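Local coordinates for cytoplasmic export protein 1 (Saccharomyces cerevisiae, PDB 3VWA) that serves in nuclear tRNA export, where it may collect tRNAs from export receptors at the nuclear pore and pass aminoacylated ones to the translation machinery, at residues A[107-110]-A[111-115]. Residues are numbered along the deposited sequence; the frame is centred on the assembly and turned at random.
Sequences FGVE and LGISQ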
ATOM      1  N   PHE A 107      11.206   0.429 -16.861  1.00 25.40           N
ATOM      2  CA  PHE A 107      10.893  -1.004 -16.868  1.00 26.19           C
ATOM      3  C   PHE A 107       9.376  -1.172 -16.771  1.00 23.77           C
ATOM      4  O   PHE A 107       8.820  -2.054 -17.418  1.00 24.62           O
ATOM      5  CB  PHE A 107      11.587  -1.771 -15.707  1.00 24.38           C
ATOM      6  CG  PHE A 107      13.096  -1.753 -15.798  1.00 28.43           C
ATOM      7  CD1 PHE A 107      13.763  -2.175 -16.959  1.00 28.36           C
ATOM      8  CD2 PHE A 107      13.854  -1.303 -14.725  1.00 28.21           C
ATOM      9  CE1 PHE A 107      15.154  -2.160 -17.030  1.00 29.19           C
ATOM     10  CE2 PHE A 107      15.246  -1.268 -14.796  1.00 29.70           C
ATOM     11  CZ  PHE A 107      15.900  -1.704 -15.934  1.00 27.32           C
ATOM     12  N   GLY A 108       8.740  -0.291 -15.993  1.00 22.87           N
ATOM     13  CA  GLY A 108       7.274  -0.204 -15.899  1.00 22.21           C
ATOM     14  C   GLY A 108       6.594  -0.049 -17.239  1.00 26.32           C
ATOM     15  O   GLY A 108       5.686  -0.842 -17.608  1.00 25.77           O
ATOM     16  N   VAL A 109       7.012   1.008 -17.966  1.00 28.27           N
ATOM     17  CA  VAL A 109       6.385   1.424 -19.214  1.00 26.10           C
ATOM     18  C   VAL A 109       6.588   0.261 -20.207  1.00 25.55           C
ATOM     19  O   VAL A 109       5.679  -0.106 -20.941  1.00 30.65           O
ATOM     20  CB  VAL A 109       7.059   2.752 -19.765  1.00 28.37           C
ATOM     21  CG1 VAL A 109       6.522   3.162 -21.153  1.00 25.11           C
ATOM     22  CG2 VAL A 109       6.915   3.918 -18.793  1.00 26.97           C
ATOM     23  N   GLU A 110       7.778  -0.320 -20.210  1.00 23.78           N
ATOM     24  CA  GLU A 110       8.101  -1.403 -21.099  1.00 25.75           C
ATOM     25  C   GLU A 110       7.266  -2.661 -20.759  1.00 24.82           C
ATOM     26  O   GLU A 110       6.826  -3.368 -21.643  1.00 25.27           O
ATOM     27  CB  GLU A 110       9.616  -1.752 -21.030  1.00 26.40           C
ATOM     28  CG  GLU A 110      10.574  -0.784 -21.744  1.00 30.16           C
ATOM     29  CD  GLU A 110      12.024  -0.942 -21.286  1.00 30.59           C
ATOM     30  OE1 GLU A 110      12.454  -2.101 -21.013  1.00 30.02           O
ATOM     31  OE2 GLU A 110      12.730   0.089 -21.201  1.00 25.77           O
ATOM     32  N   LEU A 111       7.100  -2.935 -19.478  1.00 26.07           N
ATOM     33  CA  LEU A 111       6.207  -4.009 -19.018  1.00 29.51           C
ATOM     34  C   LEU A 111       4.775  -3.811 -19.522  1.00 28.22           C
ATOM     35  O   LEU A 111       4.188  -4.735 -20.050  1.00 27.06           O
ATOM     36  CB  LEU A 111       6.256  -4.127 -17.495  1.00 30.81           C
ATOM     37  CG  LEU A 111       5.868  -5.443 -16.772  1.00 32.91           C
ATOM     38  CD1 LEU A 111       4.695  -5.213 -15.858  1.00 28.69           C
ATOM     39  CD2 LEU A 111       5.665  -6.685 -17.641  1.00 30.25           C
ATOM     40  N   GLY A 112       4.240  -2.592 -19.448  1.00 29.13           N
ATOM     41  CA  GLY A 112       2.858  -2.371 -19.918  1.00 25.91           C
ATOM     42  C   GLY A 112       2.758  -2.565 -21.410  1.00 27.99           C
ATOM     43  O   GLY A 112       1.841  -3.202 -21.938  1.00 26.58           O
ATOM     44  N   ILE A 113       3.754  -2.058 -22.114  1.00 28.65           N
ATOM     45  CA  ILE A 113       3.802  -2.252 -23.571  1.00 26.79           C
ATOM     46  C   ILE A 113       3.812  -3.732 -23.912  1.00 25.79           C
ATOM     47  O   ILE A 113       3.154  -4.152 -24.860  1.00 25.20           O
ATOM     48  CB  ILE A 113       5.045  -1.569 -24.165  1.00 27.50           C
ATOM     49  CG1 ILE A 113       4.803  -0.047 -24.177  1.00 29.83           C
ATOM     50  CG2 ILE A 113       5.329  -2.056 -25.567  1.00 21.97           C
ATOM     51  CD1 ILE A 113       6.072   0.740 -24.504  1.00 28.40           C
ATOM     52  N   SER A 114       4.550  -4.516 -23.133  1.00 26.00           N
ATOM     53  CA  SER A 114       4.584  -5.978 -23.346  1.00 24.82           C
ATOM     54  C   SER A 114       3.189  -6.634 -23.097  1.00 27.39           C
ATOM     55  O   SER A 114       2.818  -7.604 -23.779  1.00 26.33           O
ATOM     56  CB  SER A 114       5.693  -6.655 -22.544  1.00 24.07           C
ATOM     57  OG  SER A 114       5.390  -6.854 -21.162  1.00 23.86           O
ATOM     58  N   GLN A 115       2.394  -6.064 -22.188  1.00 24.23           N
ATOM     59  CA  GLN A 115       1.069  -6.583 -21.945  1.00 26.10           C
ATOM     60  C   GLN A 115       0.144  -6.245 -23.117  1.00 30.03           C
ATOM     61  O   GLN A 115      -0.673  -7.071 -23.514  1.00 33.41           O
ATOM     62  CB  GLN A 115       0.523  -6.048 -20.623  1.00 26.97           C
ATOM     63  CG  GLN A 115       1.213  -6.642 -19.404  1.00 23.96           C
ATOM     64  CD  GLN A 115       1.116  -5.756 -18.195  1.00 24.30           C
ATOM     65  OE1 GLN A 115       0.625  -4.626 -18.269  1.00 25.05           O
ATOM     66  NE2 GLN A 115       1.577  -6.266 -17.052  1.00 24.50           N
TER
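The flat carbonyl group of F107 takes the N-H of L111, with L111 N 2.8 Å from F107 O. L111 CB lies 3.3 Å from both F107 O and G108 O. The ring of F107 turns away from 111-115 and packs on P239, L240 and I275. E110 also points its flat carboxylate away from 111-115, with OE2 in a salt bridge to K106 and OE1 bonded to N238, whose ND2 also bonds to F107 O. With G112 N bonded to G108 O, I113 N to V109 O and S114 N to E110 O, four consecutive i to i+4 bonds run through about two turns of helix 106-122 in the kinase-like domain. On one flank I113 CG1 comes to 3.4 Å from V109 O, and its CD1 reaches V109 CG1 at 4.2 Å, a light apolar touch between side chains that meet at an angle. S114 adds a polar bond: a chi1 of 79° swings OG back over the preceding turn, where it donates to L111 O at 2.7 Å. It arrives at a C=O...OG angle of 124°, while Q115 N bonds to the same oxygen. Replacing S114 by an alanine removes OG, and L111 O would probably lose its second donor, keeping the bond from Q115 N. The chemistry thus works at two levels: backbone bonds and the serine hydroxyl satisfy polar groups within the helix, while E110 OE1 and F107 O, the latter already holding L111 N, tie its beginning to N238, between helices 233-237 and 239-248.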